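PDB 5OFU: FBP protein from Leishmania major, which probably hydrolyses fructose 1,6-bisphosphate to fructose 6-phosphate and phosphate, as a magnesium-dependent homotetrameric class 1 fructose-1,6-bisphosphatase that also binds AMP. Local coordinates for residues A[265-270]-A[319-324]; A[214-219]-A[246-251]. One frame throughout, in Å; residues are numbered along the deposited sequence.

Interaction 1 (A[265-270]-A[319-324]); sequences IFCYPK and PVYFGS. With F6P (6-O-phosphono-beta-D-fructofuranose), chain F.
Phe266 and Phe322 face each other where strand 265-268 pairs antiparallel with strand 317-323, in the mixed sheet of the C-terminal half of this class 1 fructose-1,6-bisphosphatase. Backbone bonds form the ladder. Phe266 and Phe322 exchange two nearly straight ones, Phe266 N to Phe322 O at 2.8 Å and Phe322 N to Phe266 O at 2.9 Å. Tyr268 and Val320 form the next hydrogen-bonded pair, Tyr268 N to Val320 O and Val320 N to Tyr268 O, both 3.1 Å. Ile265 and Gly323 form a non-hydrogen-bonded pair.

Apolar contacts line both faces of the sheet. On one, Val320 CG2 touches Phe266 CE2 at 4.0 Å and Tyr268 CB at 3.9 Å. Helix 252-262 covers Phe266 and Phe322 there. On the other, Cys267 SG meets the edge of the Tyr321 ring, 3.9 Å from Tyr321 CD1. The phenol end of Tyr321 reaches Pro269 CB, and Phe229 of helix 227-238 packs on this group.

Tyr268 makes the polar side-chain bond to fructose 6-phosphate. With CG anti to the backbone N (chi1 -154°), the ring leads away from segment 319-324. The phosphate lies at its edge. Tyr268 OH also bonds to Gln274 NE2, and it donates to O3P of the sugar phosphate at 2.7 Å.

Interaction 2 (A[214-219]-A[246-251]); sequences IYSVNE and ARYIGS. With F6P (6-O-phosphono-beta-D-fructofuranose), chain F; F6P (6-O-phosphono-beta-D-fructofuranose), chain I.
Tyr248 and Asn218, packed against each other, hold the phosphate of one fructose 6-phosphate, while Arg247 reaches into the site of the second subunit. Tyr248 OH donates to O2P of the chain F sugar at 2.6 Å, and Asn218 ND2 gives the same oxygen a longer bond of 3.2 Å. That oxygen lies in the plane of the Tyr248 ring, at its edge. The peptide between Val217 and Asn218 lies over one ring face, with Asn218 N above the centre, and Gly250 N is over the opposite face. Asn218 OD1 bonds to Gly220 N and to Ala246 N of the second subunit.

The backbones pair as a short parallel bridge between Tyr215 and Ala246, in the same mixed sheet as strand 265-268. Arg247 N donates to Tyr215 O at 3.1 Å. Ser216 has OG anti to its own N (chi1 -170°), which lets OG donate to Arg247 O at 2.6 Å. Ala246 CB makes an off-centre CH-pi contact with the Tyr215 ring. Tyr215 OH in turn donates to Glu219 OE2.

Arg247 NH1 bonds to Ala246 O within the guanidinium plane. Arg247 NH2 donates to O2P of the chain I sugar at 2.6 Å.

How the interactions relate
Both contacts are buried and belong to one sheet. Strand 214-216 lies beside strand 265-268, so interaction 2 continues the sheet from interaction 1. Two probable hydrogen bonds join them, Cys267 N to Ser216 O at 2.8 Å and Ile265 N to Ile214 O at 3.0 Å. Interaction 1 is a regular antiparallel pair with largely apolar side chains. Interaction 2 has one parallel bridge and then a loop, and carries more polar side chains. Both grip the same phosphate: Tyr268 from interaction 1 holds O3P, while Tyr248 and Asn218 from interaction 2 share O2P. Of the two, interaction 2 alone meets the subunit interface.

Interaction 1 (A[265-270]-A[319-324])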
# COMPACT_ATOMS: atom_id res chain seq x y z
N ILE A 265 -34.70 6.52 -2.55
CA ILE A 265 -34.80 7.80 -3.21
C ILE A 265 -33.84 8.81 -2.60
O ILE A 265 -33.62 8.83 -1.40
CB ILE A 265 -36.27 8.36 -3.21
CG1 ILE A 265 -36.39 9.55 -4.17
CG2 ILE A 265 -36.74 8.74 -1.80
CD1 ILE A 265 -37.81 10.03 -4.39
N PHE A 266 -33.26 9.64 -3.47
CA PHE A 266 -32.44 10.77 -3.07
C PHE A 266 -33.13 12.04 -3.58
O PHE A 266 -33.48 12.13 -4.75
CB PHE A 266 -31.03 10.65 -3.67
CG PHE A 266 -30.15 11.82 -3.35
CD1 PHE A 266 -29.50 11.90 -2.12
CD2 PHE A 266 -30.02 12.88 -4.25
CE1 PHE A 266 -28.71 12.99 -1.81
CE2 PHE A 266 -29.24 13.98 -3.95
CZ PHE A 266 -28.58 14.03 -2.72
N CYS A 267 -33.28 13.02 -2.71
CA CYS A 267 -33.97 14.26 -3.05
C CYS A 267 -33.18 15.47 -2.62
O CYS A 267 -32.70 15.52 -1.48
CB CYS A 267 -35.33 14.32 -2.36
SG CYS A 267 -36.46 13.04 -2.91
N TYR A 268 -33.04 16.42 -3.52
CA TYR A 268 -32.67 17.77 -3.15
C TYR A 268 -33.65 18.70 -3.85
O TYR A 268 -33.42 19.11 -4.98
CB TYR A 268 -31.21 18.07 -3.49
CG TYR A 268 -30.67 19.14 -2.58
CD1 TYR A 268 -31.24 20.41 -2.57
CD2 TYR A 268 -29.60 18.88 -1.70
CE1 TYR A 268 -30.78 21.40 -1.73
CE2 TYR A 268 -29.14 19.88 -0.85
CZ TYR A 268 -29.74 21.13 -0.88
OH TYR A 268 -29.31 22.15 -0.08
N PRO A 269 -34.77 19.04 -3.17
CA PRO A 269 -35.86 19.78 -3.78
C PRO A 269 -35.63 21.29 -3.79
O PRO A 269 -34.58 21.77 -3.34
CB PRO A 269 -37.04 19.43 -2.88
CG PRO A 269 -36.43 19.35 -1.54
CD PRO A 269 -35.04 18.81 -1.74
N LYS A 270 -36.61 22.03 -4.27
CA LYS A 270 -36.59 23.48 -4.20
C LYS A 270 -36.81 23.92 -2.75
O LYS A 270 -37.41 23.20 -1.95
CB LYS A 270 -37.72 24.08 -5.03
CG LYS A 270 -37.67 23.75 -6.50
CD LYS A 270 -38.84 24.39 -7.22
CE LYS A 270 -38.81 24.03 -8.69
NZ LYS A 270 -39.63 24.98 -9.48
N PRO A 319 -33.59 21.07 -9.17
CA PRO A 319 -33.94 20.12 -8.11
C PRO A 319 -33.74 18.70 -8.63
O PRO A 319 -33.73 18.50 -9.85
CB PRO A 319 -35.41 20.41 -7.84
CG PRO A 319 -35.92 21.05 -9.08
CD PRO A 319 -34.77 21.82 -9.64
N VAL A 320 -33.58 17.73 -7.72
CA VAL A 320 -33.45 16.34 -8.12
C VAL A 320 -34.31 15.42 -7.29
O VAL A 320 -34.47 15.64 -6.10
CB VAL A 320 -31.98 15.84 -8.11
CG1 VAL A 320 -31.11 16.69 -9.02
CG2 VAL A 320 -31.39 15.81 -6.72
N TYR A 321 -34.89 14.42 -7.95
CA TYR A 321 -35.64 13.34 -7.31
C TYR A 321 -35.22 12.06 -8.02
O TYR A 321 -35.76 11.71 -9.07
CB TYR A 321 -37.15 13.58 -7.42
CG TYR A 321 -37.55 15.01 -7.07
CD1 TYR A 321 -37.73 15.41 -5.75
CD2 TYR A 321 -37.69 15.97 -8.06
CE1 TYR A 321 -38.07 16.71 -5.43
CE2 TYR A 321 -38.04 17.28 -7.75
CZ TYR A 321 -38.22 17.64 -6.43
OH TYR A 321 -38.58 18.94 -6.14
N PHE A 322 -34.19 11.40 -7.49
CA PHE A 322 -33.48 10.32 -8.18
C PHE A 322 -33.68 9.04 -7.41
O PHE A 322 -33.63 9.05 -6.19
CB PHE A 322 -31.96 10.62 -8.22
CG PHE A 322 -31.53 11.66 -9.22
CD1 PHE A 322 -32.43 12.49 -9.88
CD2 PHE A 322 -30.17 11.84 -9.48
CE1 PHE A 322 -31.99 13.45 -10.79
CE2 PHE A 322 -29.72 12.79 -10.40
CZ PHE A 322 -30.63 13.60 -11.05
N GLY A 323 -33.90 7.92 -8.10
CA GLY A 323 -33.85 6.63 -7.42
C GLY A 323 -34.70 5.53 -7.99
O GLY A 323 -34.89 5.45 -9.20
N SER A 324 -35.16 4.66 -7.10
CA SER A 324 -36.06 3.57 -7.44
C SER A 324 -37.28 4.13 -8.15
O SER A 324 -37.85 5.11 -7.68
CB SER A 324 -36.50 2.84 -6.17
OG SER A 324 -35.42 2.22 -5.50
O1 F6P F . -22.60 20.94 -3.38
C1 F6P F . -22.98 19.59 -3.68
C2 F6P F . -23.09 18.80 -2.38
O2 F6P F . -21.79 18.76 -1.77
C3 F6P F . -23.62 17.38 -2.60
O3 F6P F . -22.60 16.39 -2.55
C4 F6P F . -24.62 17.16 -1.48
O4 F6P F . -25.76 16.39 -1.88
C5 F6P F . -25.04 18.55 -1.08
O5 F6P F . -24.02 19.45 -1.51
C6 F6P F . -25.22 18.68 0.42
O6 F6P F . -25.93 19.90 0.63
P F6P F . -26.56 20.29 2.05
O1P F6P F . -25.36 20.67 2.90
O2P F6P F . -27.28 19.03 2.49
O3P F6P F . -27.42 21.46 1.69

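Interaction 2 (A[214-219]-A[246-251])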
# COMPACT_ATOMS: atom_id res chain seq x y z
N ILE A 214 -36.19 3.51 1.75
CA ILE A 214 -35.12 4.39 2.25
C ILE A 214 -35.23 5.71 1.52
O ILE A 214 -35.36 5.73 0.29
CB ILE A 214 -33.69 3.81 2.05
CG1 ILE A 214 -33.58 2.41 2.68
CG2 ILE A 214 -32.64 4.72 2.68
CD1 ILE A 214 -32.32 1.66 2.28
N TYR A 215 -35.16 6.82 2.27
CA TYR A 215 -35.16 8.14 1.66
C TYR A 215 -34.01 9.00 2.18
O TYR A 215 -33.62 8.91 3.35
CB TYR A 215 -36.51 8.85 1.85
CG TYR A 215 -36.78 9.38 3.24
CD1 TYR A 215 -37.21 8.53 4.24
CD2 TYR A 215 -36.64 10.73 3.53
CE1 TYR A 215 -37.48 9.00 5.51
CE2 TYR A 215 -36.90 11.22 4.80
CZ TYR A 215 -37.32 10.35 5.79
OH TYR A 215 -37.60 10.80 7.09
N SER A 216 -33.51 9.84 1.28
CA SER A 216 -32.30 10.61 1.51
C SER A 216 -32.52 12.07 1.11
O SER A 216 -32.69 12.37 -0.07
CB SER A 216 -31.13 9.98 0.75
OG SER A 216 -29.91 10.56 1.12
N VAL A 217 -32.53 12.95 2.10
CA VAL A 217 -32.81 14.37 1.91
C VAL A 217 -32.38 15.09 3.19
O VAL A 217 -32.30 14.45 4.24
CB VAL A 217 -34.32 14.61 1.62
CG1 VAL A 217 -35.21 14.15 2.77
CG2 VAL A 217 -34.60 16.07 1.29
N ASN A 218 -32.07 16.39 3.09
CA ASN A 218 -31.73 17.21 4.25
C ASN A 218 -32.99 17.83 4.88
O ASN A 218 -33.43 18.89 4.45
CB ASN A 218 -30.72 18.32 3.88
CG ASN A 218 -30.21 19.08 5.10
OD1 ASN A 218 -30.76 18.99 6.21
ND2 ASN A 218 -29.15 19.85 4.90
N GLU A 219 -33.51 17.19 5.93
CA GLU A 219 -34.73 17.68 6.62
C GLU A 219 -34.52 18.92 7.46
O GLU A 219 -35.48 19.49 7.95
CB GLU A 219 -35.38 16.57 7.46
CG GLU A 219 -35.94 15.45 6.62
CD GLU A 219 -36.98 14.63 7.35
OE1 GLU A 219 -37.97 15.23 7.84
OE2 GLU A 219 -36.86 13.39 7.39
N ALA A 246 -34.33 6.60 7.13
CA ALA A 246 -33.68 7.81 6.61
C ALA A 246 -32.15 7.67 6.62
O ALA A 246 -31.58 7.15 7.57
CB ALA A 246 -34.09 9.02 7.41
N ARG A 247 -31.52 8.12 5.53
CA ARG A 247 -30.07 8.17 5.41
C ARG A 247 -29.68 9.42 4.65
O ARG A 247 -30.19 9.65 3.56
CB ARG A 247 -29.54 6.94 4.66
CG ARG A 247 -29.68 5.62 5.40
CD ARG A 247 -28.77 5.60 6.62
NE ARG A 247 -28.75 4.33 7.34
CZ ARG A 247 -29.60 3.93 8.29
NH1 ARG A 247 -30.63 4.69 8.68
NH2 ARG A 247 -29.42 2.74 8.85
N TYR A 248 -28.75 10.20 5.19
CA TYR A 248 -28.20 11.34 4.46
C TYR A 248 -26.77 11.61 4.91
O TYR A 248 -26.53 12.22 5.95
CB TYR A 248 -29.08 12.55 4.63
CG TYR A 248 -28.79 13.71 3.70
CD1 TYR A 248 -29.19 13.68 2.36
CD2 TYR A 248 -28.17 14.86 4.17
CE1 TYR A 248 -28.96 14.76 1.52
CE2 TYR A 248 -27.93 15.94 3.33
CZ TYR A 248 -28.33 15.89 2.01
OH TYR A 248 -28.11 16.97 1.21
N ILE A 249 -25.83 11.09 4.12
CA ILE A 249 -24.41 11.24 4.35
C ILE A 249 -23.98 12.70 4.19
O ILE A 249 -23.12 13.16 4.91
CB ILE A 249 -23.61 10.32 3.38
CG1 ILE A 249 -23.90 8.83 3.67
CG2 ILE A 249 -22.11 10.58 3.46
CD1 ILE A 249 -23.47 7.89 2.56
N GLY A 250 -24.58 13.42 3.24
CA GLY A 250 -24.17 14.80 2.91
C GLY A 250 -23.24 14.92 1.70
O GLY A 250 -22.78 16.02 1.39
N SER A 251 -22.92 13.79 1.07
CA SER A 251 -22.21 13.76 -0.19
C SER A 251 -23.12 13.07 -1.18
O SER A 251 -23.50 11.91 -0.97
CB SER A 251 -20.89 13.01 -0.07
OG SER A 251 -20.13 13.52 1.02
O1 F6P F . -22.60 20.94 -3.38
C1 F6P F . -22.98 19.59 -3.68
C2 F6P F . -23.09 18.80 -2.38
O2 F6P F . -21.79 18.76 -1.77
C3 F6P F . -23.62 17.38 -2.60
O3 F6P F . -22.60 16.39 -2.55
C4 F6P F . -24.62 17.16 -1.48
O4 F6P F . -25.76 16.39 -1.88
C5 F6P F . -25.04 18.55 -1.08
O5 F6P F . -24.02 19.45 -1.51
C6 F6P F . -25.22 18.68 0.42
O6 F6P F . -25.93 19.90 0.63
P F6P F . -26.56 20.29 2.05
O1P F6P F . -25.36 20.67 2.90
O2P F6P F . -27.28 19.03 2.49
O3P F6P F . -27.42 21.46 1.69
O1 F6P I . -26.68 -1.09 15.65
C1 F6P I . -25.85 0.08 15.79
C2 F6P I . -25.94 0.95 14.53
O2 F6P I . -25.37 0.23 13.42
C3 F6P I . -25.27 2.30 14.71
O3 F6P I . -23.98 2.35 14.10
C4 F6P I . -26.20 3.31 14.06
O4 F6P I . -26.20 4.58 14.73
C5 F6P I . -27.55 2.64 14.13
O5 F6P I . -27.32 1.23 14.25
C6 F6P I . -28.39 2.87 12.89
O6 F6P I . -29.71 2.44 13.23
P F6P I . -31.00 2.74 12.31
O1P F6P I . -32.09 2.08 13.12
O2P F6P I . -30.75 2.03 11.01
O3P F6P I . -31.02 4.26 12.19